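Local coordinates for protein shikimate dehydrogenase (NADP(+)) (Peptoclostridium difficile, PDB 5DZS) that probably catalyses the reversible NADPH-linked reduction of 3-dehydroshikimate to shikimate on the pathway to chorismate and the aromatic amino acids, at residues B[134-138]-B[157-162]; B[233-238]-B[257-261]. All coordinates share one frame; numbering follows the deposited sequence.

Interaction 1 of 2, residues B[134-138]-B[157-162]; sequences LTYFI and LLNSKA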
ATOM      1  N   LEU B 134     -15.784 -13.343  -8.515  1.00 35.42           N
ATOM      2  CA  LEU B 134     -17.078 -12.737  -8.767  1.00 38.86           C
ATOM      3  C   LEU B 134     -16.910 -11.214  -8.859  1.00 39.66           C
ATOM      4  O   LEU B 134     -17.399 -10.591  -9.788  1.00 41.19           O
ATOM      5  CB  LEU B 134     -18.071 -13.115  -7.655  1.00 41.98           C
ATOM      6  CG  LEU B 134     -19.461 -12.462  -7.657  1.00 46.50           C
ATOM      7  CD1 LEU B 134     -20.463 -13.343  -6.911  1.00 47.62           C
ATOM      8  CD2 LEU B 134     -19.441 -11.041  -7.086  1.00 48.64           C
ATOM      9  N   THR B 135     -16.201 -10.645  -7.890  1.00 39.97           N
ATOM     10  CA  THR B 135     -15.967  -9.199  -7.831  1.00 41.30           C
ATOM     11  C   THR B 135     -15.232  -8.721  -9.094  1.00 41.05           C
ATOM     12  O   THR B 135     -15.630  -7.728  -9.723  1.00 41.71           O
ATOM     13  CB  THR B 135     -15.177  -8.827  -6.554  1.00 41.09           C
ATOM     14  OG1 THR B 135     -15.855  -9.339  -5.395  1.00 45.98           O
ATOM     15  CG2 THR B 135     -15.028  -7.318  -6.408  1.00 44.99           C
ATOM     16  N   TYR B 136     -14.177  -9.439  -9.466  1.00 38.05           N
ATOM     17  CA  TYR B 136     -13.404  -9.099 -10.658  1.00 39.07           C
ATOM     18  C   TYR B 136     -14.242  -9.186 -11.930  1.00 39.64           C
ATOM     19  O   TYR B 136     -14.253  -8.244 -12.733  1.00 41.35           O
ATOM     20  CB  TYR B 136     -12.170 -10.001 -10.778  1.00 37.80           C
ATOM     21  CG  TYR B 136     -11.463  -9.837 -12.094  1.00 38.37           C
ATOM     22  CD1 TYR B 136     -10.644  -8.750 -12.328  1.00 40.19           C
ATOM     23  CD2 TYR B 136     -11.639 -10.760 -13.112  1.00 39.00           C
ATOM     24  CE1 TYR B 136     -10.005  -8.592 -13.544  1.00 39.87           C
ATOM     25  CE2 TYR B 136     -11.013 -10.612 -14.336  1.00 41.27           C
ATOM     26  CZ  TYR B 136     -10.196  -9.531 -14.548  1.00 41.58           C
ATOM     27  OH  TYR B 136      -9.574  -9.391 -15.781  1.00 46.14           O
ATOM     28  N   PHE B 137     -14.926 -10.313 -12.130  1.00 37.84           N
ATOM     29  CA  PHE B 137     -15.754 -10.487 -13.331  1.00 41.40           C
ATOM     30  C   PHE B 137     -16.825  -9.385 -13.488  1.00 44.12           C
ATOM     31  O   PHE B 137     -17.019  -8.858 -14.585  1.00 47.71           O
ATOM     32  CB  PHE B 137     -16.445 -11.865 -13.361  1.00 39.78           C
ATOM     33  CG  PHE B 137     -15.551 -13.029 -13.741  1.00 38.15           C
ATOM     34  CD1 PHE B 137     -14.727 -12.982 -14.855  1.00 41.28           C
ATOM     35  CD2 PHE B 137     -15.643 -14.231 -13.052  1.00 36.68           C
ATOM     36  CE1 PHE B 137     -13.952 -14.081 -15.216  1.00 43.62           C
ATOM     37  CE2 PHE B 137     -14.879 -15.332 -13.410  1.00 35.83           C
ATOM     38  CZ  PHE B 137     -14.031 -15.262 -14.486  1.00 38.60           C
ATOM     39  N   ILE B 138     -17.522  -9.056 -12.401  1.00 45.14           N
ATOM     40  CA  ILE B 138     -18.577  -8.029 -12.427  1.00 49.68           C
ATOM     41  C   ILE B 138     -18.017  -6.648 -12.758  1.00 49.83           C
ATOM     42  O   ILE B 138     -18.613  -5.899 -13.533  1.00 51.16           O
ATOM     43  CB  ILE B 138     -19.323  -7.927 -11.077  1.00 51.19           C
ATOM     44  CG1 ILE B 138     -20.031  -9.246 -10.727  1.00 51.39           C
ATOM     45  CG2 ILE B 138     -20.330  -6.782 -11.106  1.00 55.91           C
ATOM     46  CD1 ILE B 138     -21.221  -9.586 -11.598  1.00 52.63           C
ATOM     47  N   LEU B 157     -25.066 -14.602  -2.513  1.00 78.11           N
ATOM     48  CA  LEU B 157     -23.897 -14.068  -3.202  1.00 74.14           C
ATOM     49  C   LEU B 157     -23.738 -12.587  -2.872  1.00 74.56           C
ATOM     50  O   LEU B 157     -24.667 -11.950  -2.375  1.00 73.96           O
ATOM     51  CB  LEU B 157     -24.017 -14.281  -4.713  1.00 71.01           C
ATOM     52  CG  LEU B 157     -24.031 -15.748  -5.157  1.00 68.67           C
ATOM     53  CD1 LEU B 157     -24.328 -15.875  -6.643  1.00 67.77           C
ATOM     54  CD2 LEU B 157     -22.715 -16.432  -4.818  1.00 66.17           C
ATOM     55  N   LEU B 158     -22.550 -12.053  -3.141  1.00 73.09           N
ATOM     56  CA  LEU B 158     -22.256 -10.647  -2.875  1.00 75.08           C
ATOM     57  C   LEU B 158     -23.039  -9.718  -3.799  1.00 76.47           C
ATOM     58  O   LEU B 158     -23.446  -8.627  -3.389  1.00 80.71           O
ATOM     59  CB  LEU B 158     -20.758 -10.375  -3.044  1.00 74.03           C
ATOM     60  CG  LEU B 158     -19.804 -11.149  -2.133  1.00 72.03           C
ATOM     61  CD1 LEU B 158     -18.365 -10.915  -2.570  1.00 69.78           C
ATOM     62  CD2 LEU B 158     -20.009 -10.764  -0.674  1.00 74.26           C
ATOM     63  N   ASN B 159     -23.237 -10.150  -5.044  1.00 74.07           N
ATOM     64  CA  ASN B 159     -23.960  -9.355  -6.032  1.00 75.92           C
ATOM     65  C   ASN B 159     -25.124 -10.145  -6.632  1.00 75.53           C
ATOM     66  O   ASN B 159     -24.940 -11.267  -7.109  1.00 69.90           O
ATOM     67  CB  ASN B 159     -22.997  -8.886  -7.129  1.00 75.39           C
ATOM     68  CG  ASN B 159     -23.626  -7.877  -8.074  1.00 79.07           C
ATOM     69  OD1 ASN B 159     -24.832  -7.894  -8.310  1.00 83.29           O
ATOM     70  ND2 ASN B 159     -22.804  -6.995  -8.628  1.00 79.92           N
ATOM     71  N   SER B 160     -26.317  -9.543  -6.610  1.00 78.25           N
ATOM     72  CA  SER B 160     -27.536 -10.179  -7.131  1.00 79.00           C
ATOM     73  C   SER B 160     -27.448 -10.487  -8.624  1.00 76.53           C
ATOM     74  O   SER B 160     -28.233 -11.283  -9.140  1.00 78.45           O
ATOM     75  CB  SER B 160     -28.775  -9.312  -6.848  1.00 84.85           C
ATOM     76  OG  SER B 160     -28.693  -8.054  -7.497  1.00 86.36           O
ATOM     77  N   LYS B 161     -26.506  -9.848  -9.314  1.00 74.42           N
ATOM     78  CA  LYS B 161     -26.298 -10.104 -10.738  1.00 73.21           C
ATOM     79  C   LYS B 161     -25.782 -11.530 -10.968  1.00 68.02           C
ATOM     80  O   LYS B 161     -26.055 -12.130 -12.007  1.00 69.66           O
ATOM     81  CB  LYS B 161     -25.324  -9.083 -11.328  1.00 74.65           C
ATOM     82  CG  LYS B 161     -24.994  -9.307 -12.796  1.00 75.61           C
ATOM     83  CD  LYS B 161     -24.141  -8.180 -13.357  1.00 76.89           C
ATOM     84  CE  LYS B 161     -23.671  -8.492 -14.770  1.00 76.92           C
ATOM     85  NZ  LYS B 161     -24.805  -8.741 -15.702  1.00 79.81           N
ATOM     86  N   ALA B 162     -25.035 -12.062 -10.003  1.00 62.90           N
ATOM     87  CA  ALA B 162     -24.518 -13.427 -10.108  1.00 57.42           C
ATOM     88  C   ALA B 162     -25.632 -14.437  -9.810  1.00 57.20           C
ATOM     89  O   ALA B 162     -26.438 -14.229  -8.902  1.00 59.20           O
ATOM     90  CB  ALA B 162     -23.352 -13.626  -9.153  1.00 54.95           C
TER
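Leu157 meets Leu134 at the start of this contact, its CB lying 4.3 Å from Leu134 CD1. Leu158 follows with two touches. Its CB comes near Leu134 CD2, and its CD1 passes Thr135 OG1 at 4.1 Å. That hydroxyl is hydrogen-bonded to the backbone O of Lys131, one turn back in the helix; its contact with the leucine methyl is van der Waals.

Asn159 turns the chain. Its OD1 accepts from Lys161 N at 2.8 Å, which makes an Asx turn. The N-H points almost straight at the oxygen (170°), but the donor sits 38° out of the carbonyl plane. A type I beta turn from Asn159 to Ala162 overlaps it. With OD1 held by the turn, ND2 is directed to the helix and lies 3.5 Å from Ile138 CG2.

Lys161 runs out extended and bends only at its last torsion (chi4 58°). Its CD packs 3.7 Å from Ile138 CD1, the two chains running past each other in opposite directions. NZ goes on to bond the backbone O of Glu143. Ala162 closes the segment, its CB 3.7 Å from Leu134 CD1.

Helix 128-139 thus packs against the loop before strand 163-166, an edge strand of the parallel sheet in the NADP-binding, Rossmann-like domain. Leu145 of strand 144-149 touches Leu134, Ile138 and Ala162. No hydrogen bond joins the two segments. The turn bonds within 159-162 help fix the loop's shape, and between the two segments the contact is van der Waals.

Interaction 2 of 2, residues B[233-238]-B[257-261]; sequences LYMLVG and LDVIY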
ATOM      1  N   LEU B 233      -0.283 -20.591 -11.532  1.00 27.74           N
ATOM      2  CA  LEU B 233       1.067 -20.176 -11.101  1.00 27.02           C
ATOM      3  C   LEU B 233       1.347 -18.684 -11.236  1.00 25.09           C
ATOM      4  O   LEU B 233       1.903 -18.069 -10.320  1.00 23.60           O
ATOM      5  CB  LEU B 233       2.152 -20.995 -11.801  1.00 29.05           C
ATOM      6  CG  LEU B 233       3.590 -20.728 -11.340  1.00 29.60           C
ATOM      7  CD1 LEU B 233       3.784 -20.988  -9.845  1.00 31.04           C
ATOM      8  CD2 LEU B 233       4.554 -21.574 -12.161  1.00 32.33           C
ATOM      9  N   TYR B 234       0.969 -18.075 -12.349  1.00 26.34           N
ATOM     10  CA  TYR B 234       1.266 -16.655 -12.516  1.00 25.27           C
ATOM     11  C   TYR B 234       0.613 -15.831 -11.407  1.00 25.29           C
ATOM     12  O   TYR B 234       1.201 -14.894 -10.871  1.00 24.54           O
ATOM     13  CB  TYR B 234       0.811 -16.170 -13.904  1.00 26.48           C
ATOM     14  CG  TYR B 234       1.376 -14.841 -14.317  1.00 28.16           C
ATOM     15  CD1 TYR B 234       2.654 -14.759 -14.852  1.00 29.63           C
ATOM     16  CD2 TYR B 234       0.645 -13.667 -14.182  1.00 27.28           C
ATOM     17  CE1 TYR B 234       3.184 -13.553 -15.245  1.00 31.08           C
ATOM     18  CE2 TYR B 234       1.178 -12.445 -14.581  1.00 31.42           C
ATOM     19  CZ  TYR B 234       2.442 -12.401 -15.110  1.00 29.65           C
ATOM     20  OH  TYR B 234       3.028 -11.215 -15.530  1.00 35.34           O
ATOM     21  N   MET B 235      -0.621 -16.182 -11.073  1.00 23.93           N
ATOM     22  CA  MET B 235      -1.353 -15.501 -10.023  1.00 24.97           C
ATOM     23  C   MET B 235      -0.656 -15.709  -8.684  1.00 24.60           C
ATOM     24  O   MET B 235      -0.525 -14.784  -7.882  1.00 22.01           O
ATOM     25  CB  MET B 235      -2.794 -15.993  -9.973  1.00 26.88           C
ATOM     26  CG  MET B 235      -3.597 -15.429  -8.840  1.00 27.71           C
ATOM     27  SD  MET B 235      -5.319 -15.834  -9.143  1.00 31.13           S
ATOM     28  CE  MET B 235      -6.053 -15.324  -7.586  1.00 30.93           C
ATOM     29  N   LEU B 236      -0.188 -16.923  -8.435  1.00 22.67           N
ATOM     30  CA  LEU B 236       0.503 -17.180  -7.170  1.00 22.63           C
ATOM     31  C   LEU B 236       1.757 -16.303  -7.021  1.00 21.26           C
ATOM     32  O   LEU B 236       2.079 -15.817  -5.947  1.00 21.21           O
ATOM     33  CB  LEU B 236       0.892 -18.654  -7.035  1.00 25.32           C
ATOM     34  CG  LEU B 236      -0.252 -19.647  -6.841  1.00 28.80           C
ATOM     35  CD1 LEU B 236       0.287 -21.063  -6.794  1.00 29.98           C
ATOM     36  CD2 LEU B 236      -1.052 -19.337  -5.578  1.00 29.38           C
ATOM     37  N   VAL B 237       2.510 -16.138  -8.094  1.00 19.64           N
ATOM     38  CA  VAL B 237       3.708 -15.317  -8.026  1.00 19.42           C
ATOM     39  C   VAL B 237       3.316 -13.845  -7.850  1.00 19.31           C
ATOM     40  O   VAL B 237       3.902 -13.125  -7.038  1.00 19.69           O
ATOM     41  CB  VAL B 237       4.601 -15.527  -9.272  1.00 21.19           C
ATOM     42  CG1 VAL B 237       5.821 -14.626  -9.182  1.00 21.73           C
ATOM     43  CG2 VAL B 237       5.041 -16.970  -9.383  1.00 21.36           C
ATOM     44  N   GLY B 238       2.333 -13.381  -8.609  1.00 20.24           N
ATOM     45  CA  GLY B 238       1.902 -11.985  -8.451  1.00 20.57           C
ATOM     46  C   GLY B 238       1.404 -11.679  -7.065  1.00 21.17           C
ATOM     47  O   GLY B 238       1.729 -10.617  -6.511  1.00 20.95           O
ATOM     48  N   LEU B 257       8.136 -10.064 -11.456  1.00 25.60           N
ATOM     49  CA  LEU B 257       7.149 -11.115 -11.609  1.00 25.86           C
ATOM     50  C   LEU B 257       7.483 -12.079 -12.753  1.00 26.68           C
ATOM     51  O   LEU B 257       7.447 -13.296 -12.568  1.00 26.03           O
ATOM     52  CB  LEU B 257       5.786 -10.449 -11.826  1.00 26.78           C
ATOM     53  CG  LEU B 257       4.596 -11.270 -12.306  1.00 30.03           C
ATOM     54  CD1 LEU B 257       4.386 -12.525 -11.501  1.00 29.95           C
ATOM     55  CD2 LEU B 257       3.352 -10.391 -12.267  1.00 30.28           C
ATOM     56  N   ASP B 258       7.768 -11.543 -13.929  1.00 28.85           N
ATOM     57  CA  ASP B 258       8.092 -12.385 -15.066  1.00 30.51           C
ATOM     58  C   ASP B 258       9.386 -13.143 -14.842  1.00 30.51           C
ATOM     59  O   ASP B 258       9.493 -14.314 -15.227  1.00 29.97           O
ATOM     60  CB  ASP B 258       8.162 -11.585 -16.369  1.00 35.36           C
ATOM     61  CG  ASP B 258       6.789 -11.210 -16.899  1.00 40.52           C
ATOM     62  OD1 ASP B 258       5.784 -11.836 -16.479  1.00 42.89           O
ATOM     63  OD2 ASP B 258       6.719 -10.297 -17.751  1.00 47.70           O
ATOM     64  N   VAL B 259      10.382 -12.487 -14.255  1.00 29.49           N
ATOM     65  CA  VAL B 259      11.657 -13.162 -14.008  1.00 31.73           C
ATOM     66  C   VAL B 259      11.414 -14.348 -13.073  1.00 29.46           C
ATOM     67  O   VAL B 259      11.832 -15.476 -13.339  1.00 31.52           O
ATOM     68  CB  VAL B 259      12.713 -12.194 -13.418  1.00 31.72           C
ATOM     69  CG1 VAL B 259      13.963 -12.944 -13.006  1.00 34.75           C
ATOM     70  CG2 VAL B 259      13.065 -11.118 -14.439  1.00 35.38           C
ATOM     71  N   ILE B 260      10.695 -14.114 -11.990  1.00 28.46           N
ATOM     72  CA  ILE B 260      10.448 -15.180 -11.049  1.00 28.50           C
ATOM     73  C   ILE B 260       9.566 -16.290 -11.591  1.00 29.80           C
ATOM     74  O   ILE B 260       9.831 -17.478 -11.362  1.00 32.63           O
ATOM     75  CB  ILE B 260       9.862 -14.615  -9.753  1.00 30.12           C
ATOM     76  CG1 ILE B 260      10.917 -13.735  -9.074  1.00 32.87           C
ATOM     77  CG2 ILE B 260       9.371 -15.757  -8.859  1.00 27.90           C
ATOM     78  CD1 ILE B 260      10.435 -13.034  -7.822  1.00 35.46           C
ATOM     79  N   TYR B 261       8.494 -15.915 -12.287  1.00 27.94           N
ATOM     80  CA  TYR B 261       7.592 -16.879 -12.872  1.00 28.00           C
ATOM     81  C   TYR B 261       8.291 -17.779 -13.900  1.00 30.40           C
ATOM     82  O   TYR B 261       8.120 -18.989 -13.870  1.00 30.68           O
ATOM     83  CB  TYR B 261       6.427 -16.141 -13.552  1.00 28.08           C
ATOM     84  CG  TYR B 261       5.532 -17.002 -14.433  1.00 29.70           C
ATOM     85  CD1 TYR B 261       4.612 -17.885 -13.882  1.00 31.69           C
ATOM     86  CD2 TYR B 261       5.585 -16.911 -15.826  1.00 32.53           C
ATOM     87  CE1 TYR B 261       3.786 -18.655 -14.675  1.00 33.22           C
ATOM     88  CE2 TYR B 261       4.757 -17.690 -16.627  1.00 35.22           C
ATOM     89  CZ  TYR B 261       3.856 -18.558 -16.041  1.00 35.46           C
ATOM     90  OH  TYR B 261       3.019 -19.350 -16.818  1.00 38.72           O
TER
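Tyr234 and Tyr261 form a T-shaped pair, with the edge of Tyr234 toward the face of Tyr261. The ring centroids are 5.0 Å apart and the planes stand at 81°. Tyr234 CD1 points at the middle of the Tyr261 face, 3.7 Å from Tyr261 CG. With CG of Tyr234 anti to its own backbone N (chi1 -165°), the ring reaches across to the other helix. Its OH donates to Asp258 OD1 at 3.0 Å. The carboxylate oxygen is met on its syn side, somewhat out of the carboxylate plane.

Segments 233-238 and 257-261 run at 125° to each other (zero would be parallel). They belong to helices 233-248 and 255-268, the last two of the chain, which pack obliquely here. Ile19 of helix 16-27 also touches Val237, and Val23 and Ile26 touch Ile260, so the pair packs onto the substrate-binding domain.

Both methyls of Leu257 lie on Tyr234. CD1 is over a face of the Tyr234 ring as a CH-pi contact, 4.2 Å from the centroid, while CD2 sits by the hydroxyl end, 3.4 Å from Tyr234 OH. The same CD1 is tight against Val237 CG1 at 3.4 Å. Leu233 CD2 meets Tyr261 CE1 obliquely at 3.9 Å.

The two contacts are about 26 Å apart between centres and lie on opposite sides of the chain's centre. They share no element. Interaction 1 joins a helix to an irregular loop at the outer edge of the nucleotide-binding sheet and is only partly buried. Interaction 2 joins two helices and is largely buried. Its residue Leu233 also touches Tyr211, a predicted shikimate-binding residue. The chemistry follows the place. In 134-138 with 157-162, mostly aliphatic groups meet; Thr135 OG1, Lys161 NZ and Asn159 OD1 are bonded to backbone atoms, none of them across the contact. In 233-238 with 257-261, aromatic rings and a hydroxyl-carboxylate bond cross the interface directly.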